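Local coordinates for carboxysome shell vertex protein CcmL (Synechocystis sp., PDB 2QW7) that probably forms the pentameric vertices of the carboxysome shell, the polyhedral compartment that sequesters RuBisCO, at residues A[24-29]-A[40-45]; A[4-9]-A[47-52]; A[53-58]-A[79-84]. All coordinates share one frame; numbering follows the deposited sequence.

Contact 1: A[24-29]-A[40-45]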
ATOM      1  N   LEU A  24      -0.835  -8.953  20.172  1.00 27.15           N
ATOM      2  CA  LEU A  24      -1.506  -8.817  18.875  1.00 27.05           C
ATOM      3  C   LEU A  24      -2.962  -8.535  19.009  1.00 24.56           C
ATOM      4  O   LEU A  24      -3.751  -9.405  19.346  1.00 26.28           O
ATOM      5  CB  LEU A  24      -1.359 -10.070  18.000  1.00 30.05           C
ATOM      6  CG  LEU A  24       0.026 -10.666  17.702  1.00 32.84           C
ATOM      7  CD1 LEU A  24      -0.222 -11.989  16.929  1.00 30.26           C
ATOM      8  CD2 LEU A  24       0.979  -9.695  16.980  1.00 30.47           C
ATOM      9  N   LEU A  25      -3.337  -7.343  18.610  1.00 26.04           N
ATOM     10  CA  LEU A  25      -4.697  -6.906  18.701  1.00 26.80           C
ATOM     11  C   LEU A  25      -5.348  -6.831  17.346  1.00 24.32           C
ATOM     12  O   LEU A  25      -4.656  -6.307  16.413  1.00 24.98           O
ATOM     13  CB  LEU A  25      -4.691  -5.508  19.329  1.00 26.54           C
ATOM     14  CG  LEU A  25      -4.558  -5.459  20.836  1.00 26.58           C
ATOM     15  CD1 LEU A  25      -4.505  -3.968  21.171  1.00 22.10           C
ATOM     16  CD2 LEU A  25      -5.734  -6.232  21.512  1.00 24.71           C
ATOM     17  N   LEU A  26      -6.612  -7.311  17.287  1.00 22.12           N
ATOM     18  CA  LEU A  26      -7.432  -7.213  16.119  1.00 22.11           C
ATOM     19  C   LEU A  26      -8.155  -5.889  16.212  1.00 25.37           C
ATOM     20  O   LEU A  26      -9.021  -5.679  17.034  1.00 28.68           O
ATOM     21  CB  LEU A  26      -8.448  -8.346  16.086  1.00 28.95           C
ATOM     22  CG  LEU A  26      -9.607  -8.537  15.076  1.00 25.05           C
ATOM     23  CD1 LEU A  26      -9.150  -8.814  13.640  1.00 12.84           C
ATOM     24  CD2 LEU A  26     -10.302  -9.746  15.658  1.00 25.03           C
ATOM     25  N   VAL A  27      -7.838  -4.977  15.310  1.00 28.41           N
ATOM     26  CA  VAL A  27      -8.480  -3.666  15.283  1.00 25.73           C
ATOM     27  C   VAL A  27      -9.205  -3.403  13.994  1.00 26.90           C
ATOM     28  O   VAL A  27      -8.546  -3.284  12.952  1.00 26.28           O
ATOM     29  CB  VAL A  27      -7.454  -2.515  15.489  1.00 25.32           C
ATOM     30  CG1 VAL A  27      -7.212  -2.408  16.948  1.00 25.55           C
ATOM     31  CG2 VAL A  27      -6.093  -2.643  14.648  1.00  9.48           C
ATOM     32  N   GLN A  28     -10.535  -3.254  14.076  1.00 24.91           N
ATOM     33  CA  GLN A  28     -11.404  -2.950  12.923  1.00 21.72           C
ATOM     34  C   GLN A  28     -11.379  -1.472  12.563  1.00 26.44           C
ATOM     35  O   GLN A  28     -11.549  -0.595  13.436  1.00 28.43           O
ATOM     36  CB  GLN A  28     -12.835  -3.287  13.259  1.00 26.19           C
ATOM     37  CG  GLN A  28     -13.808  -3.002  12.090  1.00 24.13           C
ATOM     38  CD  GLN A  28     -15.030  -3.807  12.219  1.00 22.81           C
ATOM     39  OE1 GLN A  28     -15.666  -3.873  13.277  1.00 26.05           O
ATOM     40  NE2 GLN A  28     -15.430  -4.392  11.118  1.00 37.28           N
ATOM     41  N   PHE A  29     -11.195  -1.164  11.281  1.00 27.70           N
ATOM     42  CA  PHE A  29     -11.140   0.240  10.883  1.00 25.31           C
ATOM     43  C   PHE A  29     -12.498   0.937  10.899  1.00 30.16           C
ATOM     44  O   PHE A  29     -13.621   0.315  10.726  1.00 26.38           O
ATOM     45  CB  PHE A  29     -10.531   0.403   9.509  1.00 31.23           C
ATOM     46  CG  PHE A  29      -9.031   0.117   9.437  1.00 29.39           C
ATOM     47  CD1 PHE A  29      -8.492  -0.384   8.287  1.00 25.32           C
ATOM     48  CD2 PHE A  29      -8.165   0.431  10.473  1.00 30.16           C
ATOM     49  CE1 PHE A  29      -7.076  -0.565   8.173  1.00 33.32           C
ATOM     50  CE2 PHE A  29      -6.779   0.165  10.368  1.00 31.71           C
ATOM     51  CZ  PHE A  29      -6.226  -0.315   9.209  1.00 21.69           C
ATOM     52  N   TYR A  40      -9.520  -4.128   8.246  1.00 31.24           N
ATOM     53  CA  TYR A  40      -9.014  -4.350   9.597  1.00 30.76           C
ATOM     54  C   TYR A  40      -7.469  -4.519   9.607  1.00 26.57           C
ATOM     55  O   TYR A  40      -6.777  -4.450   8.593  1.00 24.44           O
ATOM     56  CB  TYR A  40      -9.635  -5.613  10.211  1.00 28.97           C
ATOM     57  CG  TYR A  40      -9.132  -6.916   9.610  1.00 31.32           C
ATOM     58  CD1 TYR A  40      -7.983  -7.562  10.104  1.00 29.15           C
ATOM     59  CD2 TYR A  40      -9.838  -7.551   8.597  1.00 31.63           C
ATOM     60  CE1 TYR A  40      -7.485  -8.741   9.527  1.00 24.74           C
ATOM     61  CE2 TYR A  40      -9.365  -8.738   8.022  1.00 31.86           C
ATOM     62  CZ  TYR A  40      -8.172  -9.321   8.469  1.00 32.15           C
ATOM     63  OH  TYR A  40      -7.721 -10.501   7.871  1.00 28.10           O
ATOM     64  N   GLU A  41      -6.917  -4.689  10.789  1.00 28.23           N
ATOM     65  CA  GLU A  41      -5.546  -5.149  10.875  1.00 28.38           C
ATOM     66  C   GLU A  41      -5.399  -5.945  12.139  1.00 26.06           C
ATOM     67  O   GLU A  41      -6.032  -5.672  13.141  1.00 28.67           O
ATOM     68  CB  GLU A  41      -4.478  -4.045  10.962  1.00 30.23           C
ATOM     69  CG  GLU A  41      -4.041  -3.404   9.693  1.00 27.26           C
ATOM     70  CD  GLU A  41      -3.385  -4.312   8.666  1.00 30.74           C
ATOM     71  OE1 GLU A  41      -2.595  -5.260   8.975  1.00 30.79           O
ATOM     72  OE2 GLU A  41      -3.611  -3.966   7.486  1.00 26.31           O
ATOM     73  N   VAL A  42      -4.571  -6.959  12.088  1.00 24.10           N
ATOM     74  CA  VAL A  42      -4.108  -7.578  13.327  1.00 26.26           C
ATOM     75  C   VAL A  42      -2.817  -6.759  13.588  1.00 24.38           C
ATOM     76  O   VAL A  42      -1.827  -6.807  12.844  1.00 23.18           O
ATOM     77  CB  VAL A  42      -3.985  -9.128  13.269  1.00 27.65           C
ATOM     78  CG1 VAL A  42      -3.391  -9.643  14.566  1.00 24.61           C
ATOM     79  CG2 VAL A  42      -5.394  -9.753  13.037  1.00 21.29           C
ATOM     80  N   ALA A  43      -2.895  -5.911  14.599  1.00 24.61           N
ATOM     81  CA  ALA A  43      -1.805  -4.977  14.901  1.00 25.43           C
ATOM     82  C   ALA A  43      -1.061  -5.299  16.203  1.00 24.55           C
ATOM     83  O   ALA A  43      -1.584  -5.820  17.159  1.00 24.41           O
ATOM     84  CB  ALA A  43      -2.402  -3.478  14.949  1.00 18.47           C
ATOM     85  N   GLY A  44       0.201  -4.947  16.246  1.00 24.80           N
ATOM     86  CA  GLY A  44       0.978  -5.054  17.504  1.00 23.91           C
ATOM     87  C   GLY A  44       0.645  -3.808  18.338  1.00 28.86           C
ATOM     88  O   GLY A  44       0.532  -2.694  17.793  1.00 28.69           O
ATOM     89  N   ASP A  45       0.545  -3.989  19.660  1.00 29.54           N
ATOM     90  CA  ASP A  45       0.076  -2.938  20.574  1.00 28.03           C
ATOM     91  C   ASP A  45       1.190  -2.544  21.515  1.00 27.91           C
ATOM     92  O   ASP A  45       1.695  -3.340  22.302  1.00 28.66           O
ATOM     93  CB  ASP A  45      -1.177  -3.431  21.342  1.00 27.85           C
ATOM     94  CG  ASP A  45      -1.831  -2.327  22.221  1.00 28.01           C
ATOM     95  OD1 ASP A  45      -2.016  -1.195  21.763  1.00 32.14           O
ATOM     96  OD2 ASP A  45      -2.257  -2.585  23.373  1.00 29.55           O
TER
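Leu25 and Ala43 form a hydrogen-bonded pair between antiparallel strands 24-29 and 40-45, whose short axes run at 143° to each other and approach to 4.4 Å. Each of the two residues donates its N-H to the carbonyl of the other, with Ala43 N 2.6 Å from Leu25 O. Val27 and Glu41 repeat this pair of hydrogen bonds two residues on. There the link from Val27 N to Glu41 O is nearly straight, while Glu41 N meets Val27 O from outside the carbonyl plane. Leu24-Gly44, Leu26-Val42 and Gln28-Tyr40 are the non-hydrogen-bonded pairs between and beside them.

Leu24, Leu26, Val42 and Tyr40 share one face of the sheet. Leu26 has CG anti to the backbone N (chi1 174°), and its CD1 reaches both Val42 CG2 and Tyr40 CD1, each at 3.9 Å. A second subunit packs on this face and takes the phenol: Tyr40 OH is hydrogen-bonded to Leu30 O and Leu3 N of that subunit.

On the other face, Val27 CG2 lies 3.8 Å from Ala43 CB. Val57 and Val55 of strand 54-59 also pack on Val27. At one end of this face, Phe29 CZ comes 3.8 Å from Glu41 CG, and the ring lies 48° from the carboxylate plane. Tyr40 C sits over one face of the ring, toward its rim. The buried Glu41 carboxylate is well matched: OE2 forms salt bridges with Arg39 and with Arg59 of the second subunit, and OE1 accepts from Met1 N of that subunit. These bonds probably stabilise its negative charge.

The arrangement is an antiparallel strand pair in the curled beta sheet of the CcmL/EutN fold, with residues from both faces, Tyr40 and Glu41, joined to the next subunit of the pentamer.

Contact 2: A[4-9]-A[47-52]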
ATOM      1  N   ALA A   4      -9.593   3.286  14.394  1.00 25.21           N
ATOM      2  CA  ALA A   4      -9.996   1.910  14.555  1.00 26.02           C
ATOM      3  C   ALA A   4     -10.479   1.632  15.965  1.00 27.67           C
ATOM      4  O   ALA A   4     -10.115   2.345  16.904  1.00 28.29           O
ATOM      5  CB  ALA A   4      -8.886   1.014  14.267  1.00 13.44           C
ATOM      6  N   LYS A   5     -11.296   0.579  16.068  1.00 27.47           N
ATOM      7  CA  LYS A   5     -11.872   0.095  17.325  1.00 28.64           C
ATOM      8  C   LYS A   5     -11.256  -1.277  17.665  1.00 26.81           C
ATOM      9  O   LYS A   5     -11.072  -2.118  16.760  1.00 22.93           O
ATOM     10  CB  LYS A   5     -13.404  -0.094  17.207  1.00 30.66           C
ATOM     11  CG  LYS A   5     -14.129  -0.427  18.489  1.00 28.20           C
ATOM     12  CD  LYS A   5     -15.552   0.159  18.440  1.00 33.33           C
ATOM     13  CE  LYS A   5     -16.448  -0.165  19.643  1.00 33.24           C
ATOM     14  NZ  LYS A   5     -17.443   0.934  19.821  1.00 30.06           N
ATOM     15  N   VAL A   6     -10.944  -1.494  18.948  1.00 23.90           N
ATOM     16  CA  VAL A   6     -10.397  -2.778  19.344  1.00 22.66           C
ATOM     17  C   VAL A   6     -11.488  -3.805  19.488  1.00 23.70           C
ATOM     18  O   VAL A   6     -12.426  -3.648  20.269  1.00 23.96           O
ATOM     19  CB  VAL A   6      -9.475  -2.718  20.584  1.00 20.94           C
ATOM     20  CG1 VAL A   6      -9.034  -4.097  20.943  1.00 19.34           C
ATOM     21  CG2 VAL A   6      -8.202  -1.876  20.291  1.00 15.18           C
ATOM     22  N   LEU A   7     -11.389  -4.843  18.666  1.00 26.58           N
ATOM     23  CA  LEU A   7     -12.340  -5.929  18.636  1.00 27.04           C
ATOM     24  C   LEU A   7     -11.950  -7.105  19.511  1.00 28.55           C
ATOM     25  O   LEU A   7     -12.757  -7.694  20.207  1.00 29.63           O
ATOM     26  CB  LEU A   7     -12.488  -6.401  17.214  1.00 30.84           C
ATOM     27  CG  LEU A   7     -13.608  -5.750  16.429  1.00 29.78           C
ATOM     28  CD1 LEU A   7     -13.585  -4.240  16.663  1.00 32.72           C
ATOM     29  CD2 LEU A   7     -13.395  -6.133  14.987  1.00 23.12           C
ATOM     30  N   GLY A   8     -10.689  -7.464  19.478  1.00 29.65           N
ATOM     31  CA  GLY A   8     -10.235  -8.587  20.278  1.00 29.41           C
ATOM     32  C   GLY A   8      -8.733  -8.801  20.272  1.00 29.94           C
ATOM     33  O   GLY A   8      -7.962  -7.915  19.878  1.00 27.96           O
ATOM     34  N   THR A   9      -8.315  -9.986  20.712  1.00 30.94           N
ATOM     35  CA  THR A   9      -6.876 -10.321  20.707  1.00 31.17           C
ATOM     36  C   THR A   9      -6.677 -11.584  19.840  1.00 32.52           C
ATOM     37  O   THR A   9      -7.631 -12.387  19.598  1.00 31.51           O
ATOM     38  CB  THR A   9      -6.149 -10.377  22.140  1.00 33.62           C
ATOM     39  OG1 THR A   9      -6.029 -11.707  22.656  1.00 35.26           O
ATOM     40  CG2 THR A   9      -6.802  -9.483  23.217  1.00 30.91           C
ATOM     41  N   VAL A  47       0.876   0.499  23.199  1.00 28.12           N
ATOM     42  CA  VAL A  47       0.221   1.543  23.968  1.00 28.68           C
ATOM     43  C   VAL A  47      -0.730   1.030  25.110  1.00 32.45           C
ATOM     44  O   VAL A  47      -1.002   1.727  26.100  1.00 32.56           O
ATOM     45  CB  VAL A  47      -0.378   2.525  22.866  1.00 23.11           C
ATOM     46  CG1 VAL A  47      -1.904   2.775  22.914  1.00 18.58           C
ATOM     47  CG2 VAL A  47       0.425   3.775  22.789  1.00 18.24           C
ATOM     48  N   GLY A  48      -1.191  -0.213  25.021  1.00 33.40           N
ATOM     49  CA  GLY A  48      -2.023  -0.797  26.064  1.00 31.26           C
ATOM     50  C   GLY A  48      -3.522  -0.556  25.869  1.00 30.11           C
ATOM     51  O   GLY A  48      -4.222  -0.108  26.779  1.00 29.66           O
ATOM     52  N   ALA A  49      -4.007  -0.828  24.667  1.00 28.87           N
ATOM     53  CA  ALA A  49      -5.398  -0.588  24.342  1.00 28.61           C
ATOM     54  C   ALA A  49      -6.306  -1.722  24.716  1.00 28.38           C
ATOM     55  O   ALA A  49      -5.889  -2.871  24.694  1.00 31.75           O
ATOM     56  CB  ALA A  49      -5.563  -0.303  22.829  1.00 29.46           C
ATOM     57  N   GLY A  50      -7.568  -1.402  24.987  1.00 27.57           N
ATOM     58  CA  GLY A  50      -8.529  -2.424  25.383  1.00 26.53           C
ATOM     59  C   GLY A  50      -9.822  -2.494  24.608  1.00 25.23           C
ATOM     60  O   GLY A  50     -10.220  -1.560  23.918  1.00 23.40           O
ATOM     61  N   LEU A  51     -10.535  -3.593  24.795  1.00 27.31           N
ATOM     62  CA  LEU A  51     -11.757  -3.841  24.012  1.00 27.13           C
ATOM     63  C   LEU A  51     -12.611  -2.600  23.848  1.00 24.92           C
ATOM     64  O   LEU A  51     -12.885  -1.884  24.815  1.00 27.34           O
ATOM     65  CB  LEU A  51     -12.609  -4.963  24.602  1.00 27.03           C
ATOM     66  CG  LEU A  51     -13.645  -5.477  23.601  1.00 29.70           C
ATOM     67  CD1 LEU A  51     -12.983  -6.491  22.658  1.00 29.09           C
ATOM     68  CD2 LEU A  51     -14.851  -6.084  24.293  1.00 28.35           C
ATOM     69  N   ASN A  52     -13.020  -2.357  22.610  1.00 23.43           N
ATOM     70  CA  ASN A  52     -13.926  -1.249  22.286  1.00 25.85           C
ATOM     71  C   ASN A  52     -13.384   0.167  22.317  1.00 28.03           C
ATOM     72  O   ASN A  52     -14.099   1.082  21.882  1.00 28.80           O
ATOM     73  CB  ASN A  52     -15.183  -1.390  23.138  1.00 25.81           C
ATOM     74  CG  ASN A  52     -15.904  -2.642  22.814  1.00 23.16           C
ATOM     75  OD1 ASN A  52     -15.862  -3.118  21.660  1.00 22.06           O
ATOM     76  ND2 ASN A  52     -16.543  -3.220  23.809  1.00 22.10           N
TER
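Val6 and Asn52 fix the place where loop 47-52 crosses strand 4-9, the touching parts running 100° apart. Asn52 N donates to Val6 O at 2.7 Å (162° at the hydrogen). The packed side is around the Val6 side chain, which is buried and directed at the loop. Its CB lies 3.6 Å from Gly50 O, and CG2 meets Ala49 CB at 4.0 Å. Val55 and Val27 also touch Val6, so the loop closes over one end of the sheet's apolar interior.

Just past Val6 the strand has a classic beta bulge: Leu7 and Gly8 both face Leu26 on the neighbouring strand. The loop itself is tied down by Asp45 OD2, which accepts from Ala49 N, and by Glu53 OE1, which accepts from Gly50 N.

The solvent side is looser. Lys5 has CG anti to the backbone N (chi1 -173°), and its aliphatic chain runs across the exposed Asn52. Lys5 CE comes 3.5 Å from Asn52 O and 3.6 Å from Asn52 OD1. An alanine at Lys5 would probably leave Asn52 without this aliphatic cover and its side chain freer to turn. Exposed Leu51 packs on Ala88 of a second subunit.

Contact 3: A[53-58]-A[79-84]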
ATOM      1  N   GLU A  53     -12.120   0.314  22.760  1.00 26.80           N
ATOM      2  CA  GLU A  53     -11.445   1.599  22.749  1.00 23.98           C
ATOM      3  C   GLU A  53     -11.138   1.964  21.285  1.00 24.09           C
ATOM      4  O   GLU A  53     -10.901   1.097  20.438  1.00 24.19           O
ATOM      5  CB  GLU A  53     -10.178   1.577  23.638  1.00 28.59           C
ATOM      6  CG  GLU A  53     -10.344   1.712  25.234  1.00 23.72           C
ATOM      7  CD  GLU A  53      -8.986   2.171  25.944  1.00 27.91           C
ATOM      8  OE1 GLU A  53      -7.929   1.539  25.705  1.00 21.06           O
ATOM      9  OE2 GLU A  53      -8.961   3.134  26.771  1.00 23.83           O
ATOM     10  N   TRP A  54     -11.210   3.253  20.980  1.00 26.69           N
ATOM     11  CA  TRP A  54     -10.856   3.820  19.676  1.00 22.61           C
ATOM     12  C   TRP A  54      -9.379   4.115  19.712  1.00 24.38           C
ATOM     13  O   TRP A  54      -8.864   4.709  20.674  1.00 23.15           O
ATOM     14  CB  TRP A  54     -11.569   5.123  19.378  1.00 24.23           C
ATOM     15  CG  TRP A  54     -12.962   4.982  18.971  1.00 25.12           C
ATOM     16  CD1 TRP A  54     -13.858   4.038  19.387  1.00 26.81           C
ATOM     17  CD2 TRP A  54     -13.670   5.836  18.068  1.00 27.74           C
ATOM     18  NE1 TRP A  54     -15.096   4.240  18.769  1.00 24.75           N
ATOM     19  CE2 TRP A  54     -14.994   5.336  17.953  1.00 26.13           C
ATOM     20  CE3 TRP A  54     -13.314   6.961  17.329  1.00 28.87           C
ATOM     21  CZ2 TRP A  54     -15.955   5.948  17.158  1.00 26.34           C
ATOM     22  CZ3 TRP A  54     -14.269   7.556  16.530  1.00 26.00           C
ATOM     23  CH2 TRP A  54     -15.571   7.049  16.453  1.00 27.24           C
ATOM     24  N   VAL A  55      -8.702   3.761  18.616  1.00 25.91           N
ATOM     25  CA  VAL A  55      -7.256   3.808  18.568  1.00 23.18           C
ATOM     26  C   VAL A  55      -6.707   4.301  17.231  1.00 26.60           C
ATOM     27  O   VAL A  55      -7.398   4.339  16.207  1.00 23.27           O
ATOM     28  CB  VAL A  55      -6.747   2.358  18.931  1.00 23.46           C
ATOM     29  CG1 VAL A  55      -7.529   1.786  20.162  1.00 17.12           C
ATOM     30  CG2 VAL A  55      -6.912   1.403  17.795  1.00 20.72           C
ATOM     31  N   LEU A  56      -5.425   4.680  17.270  1.00 27.64           N
ATOM     32  CA  LEU A  56      -4.671   5.095  16.074  1.00 26.74           C
ATOM     33  C   LEU A  56      -3.809   3.965  15.603  1.00 27.61           C
ATOM     34  O   LEU A  56      -2.928   3.536  16.361  1.00 28.26           O
ATOM     35  CB  LEU A  56      -3.712   6.236  16.349  1.00 28.26           C
ATOM     36  CG  LEU A  56      -4.566   7.448  16.662  1.00 34.15           C
ATOM     37  CD1 LEU A  56      -3.509   8.544  16.759  1.00 29.06           C
ATOM     38  CD2 LEU A  56      -5.821   7.668  15.666  1.00 22.30           C
ATOM     39  N   VAL A  57      -4.001   3.603  14.321  1.00 27.89           N
ATOM     40  CA  VAL A  57      -3.305   2.484  13.669  1.00 27.35           C
ATOM     41  C   VAL A  57      -2.318   2.992  12.628  1.00 26.64           C
ATOM     42  O   VAL A  57      -2.710   3.610  11.658  1.00 28.31           O
ATOM     43  CB  VAL A  57      -4.349   1.572  12.872  1.00 30.48           C
ATOM     44  CG1 VAL A  57      -3.621   0.416  12.223  1.00 25.42           C
ATOM     45  CG2 VAL A  57      -5.625   1.077  13.768  1.00 24.54           C
ATOM     46  N   ALA A  58      -1.047   2.764  12.838  1.00 23.58           N
ATOM     47  CA  ALA A  58      -0.027   3.072  11.873  1.00 23.54           C
ATOM     48  C   ALA A  58       0.170   1.865  10.961  1.00 25.55           C
ATOM     49  O   ALA A  58       0.401   0.769  11.434  1.00 26.23           O
ATOM     50  CB  ALA A  58       1.340   3.422  12.595  1.00 23.02           C
ATOM     51  N   VAL A  79      -0.566   2.825  17.824  1.00 28.02           N
ATOM     52  CA  VAL A  79       0.406   3.880  18.221  1.00 26.15           C
ATOM     53  C   VAL A  79      -0.225   4.915  19.167  1.00 26.16           C
ATOM     54  O   VAL A  79       0.477   5.781  19.672  1.00 21.80           O
ATOM     55  CB  VAL A  79       1.007   4.526  16.970  1.00 25.03           C
ATOM     56  CG1 VAL A  79       1.840   3.507  16.218  1.00 24.69           C
ATOM     57  CG2 VAL A  79      -0.110   5.049  15.994  1.00 25.90           C
ATOM     58  N   GLY A  80      -1.555   4.781  19.402  1.00 23.54           N
ATOM     59  CA  GLY A  80      -2.225   5.617  20.398  1.00 23.00           C
ATOM     60  C   GLY A  80      -3.703   5.406  20.616  1.00 24.38           C
ATOM     61  O   GLY A  80      -4.409   4.863  19.754  1.00 22.87           O
ATOM     62  N   ILE A  81      -4.173   5.845  21.787  1.00 25.89           N
ATOM     63  CA  ILE A  81      -5.603   5.723  22.116  1.00 26.32           C
ATOM     64  C   ILE A  81      -6.195   7.128  21.925  1.00 29.77           C
ATOM     65  O   ILE A  81      -5.600   8.142  22.351  1.00 30.97           O
ATOM     66  CB  ILE A  81      -6.033   5.057  23.505  1.00 26.79           C
ATOM     67  CG1 ILE A  81      -5.317   3.726  23.775  1.00 23.44           C
ATOM     68  CG2 ILE A  81      -7.562   4.741  23.466  1.00 21.93           C
ATOM     69  CD1 ILE A  81      -5.588   3.200  25.192  1.00 21.61           C
ATOM     70  N   ILE A  82      -7.387   7.139  21.307  1.00 29.11           N
ATOM     71  CA  ILE A  82      -8.029   8.380  20.941  1.00 27.54           C
ATOM     72  C   ILE A  82      -8.907   8.884  22.064  1.00 27.51           C
ATOM     73  O   ILE A  82      -9.717   8.130  22.590  1.00 31.23           O
ATOM     74  CB  ILE A  82      -8.802   8.251  19.596  1.00 24.80           C
ATOM     75  CG1 ILE A  82      -7.851   7.763  18.521  1.00 21.57           C
ATOM     76  CG2 ILE A  82      -9.377   9.627  19.115  1.00 15.38           C
ATOM     77  CD1 ILE A  82      -8.540   7.260  17.367  1.00 26.67           C
ATOM     78  N   ASP A  83      -8.730  10.143  22.465  1.00 28.33           N
ATOM     79  CA  ASP A  83      -9.592  10.734  23.539  1.00 29.18           C
ATOM     80  C   ASP A  83     -10.793  11.416  22.806  1.00 29.49           C
ATOM     81  O   ASP A  83     -11.988  11.111  23.012  1.00 27.05           O
ATOM     82  CB  ASP A  83      -8.838  11.671  24.497  1.00 22.41           C
ATOM     83  CG  ASP A  83      -7.346  11.175  24.868  1.00 30.01           C
ATOM     84  OD1 ASP A  83      -6.538  10.719  23.988  1.00 37.16           O
ATOM     85  OD2 ASP A  83      -6.917  11.264  26.040  1.00 11.37           O
ATOM     86  N   THR A  84     -10.457  12.258  21.833  1.00 30.20           N
ATOM     87  CA  THR A  84     -11.467  12.972  21.052  1.00 28.79           C
ATOM     88  C   THR A  84     -11.112  13.175  19.572  1.00 28.85           C
ATOM     89  O   THR A  84      -9.919  13.353  19.180  1.00 25.24           O
ATOM     90  CB  THR A  84     -11.760  14.378  21.649  1.00 34.96           C
ATOM     91  OG1 THR A  84     -10.528  15.091  21.942  1.00 31.80           O
ATOM     92  CG2 THR A  84     -12.625  14.250  22.909  1.00 36.75           C
TER
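Leu56 and Gly80 are joined by the shortest of three backbone hydrogen bonds between strands 54-58 and 79-82, with Leu56 N 2.7 Å from Gly80 O. Leu56 O in turn accepts from Val79 N at 2.9 Å. Val79 and Gly80 therefore both face Leu56, a classic beta bulge. Further along, Ile82 N donates to Trp54 O at 2.9 Å in an almost straight bond (174°). The strands are antiparallel, with their short axes at 154°.

Outside the backbone, Leu56 packs along one face. Its side chain meets that of Ile82 at about a right angle, with Leu56 CG 3.8 Å from Ile82 CG1. Leu56 CB is also 3.8 Å from Val79 CG2, and Val79 CG1 reaches Ala58 CB at 3.7 Å. Leu24 of a third subunit packs on Leu56.

Val55 and Ile81 lie on the other face, where Val55 CG1 stands 4.4 Å from Ile81 CG2. Glu53 crosses the Ile81 side chain at the strand's start, and its OE1 accepts from Gly50 N in the preceding loop. The Trp54 side chain leads away and its ring stacks with Tyr93.

Gly80, Ile81 and Thr84 pair with an antiparallel strand of the third subunit. The bulged pair thus belongs to a beta sheet that continues between subunits of the CcmL pentamer.

Contacts 1 and 3 are buried antiparallel strand pairs, while contact 2 is a partly buried crossing of loop over strand. Strand 4-9 lies between strands 24-29 and 54-58 in the sheet, bonded through Lys5 N to Gln28 O and through Val55 N to Ala4 O. All three contacts share one apolar interior, where Val27, Val6, Val55 and Val57 meet. Their edges differ. Contact 1 has a buried carboxylate and phenol held by a second subunit. Contact 3 is chiefly aliphatic and extends its sheet to a third. Contact 2 has a single crossing backbone bond and places lysine and asparagine on the solvent side.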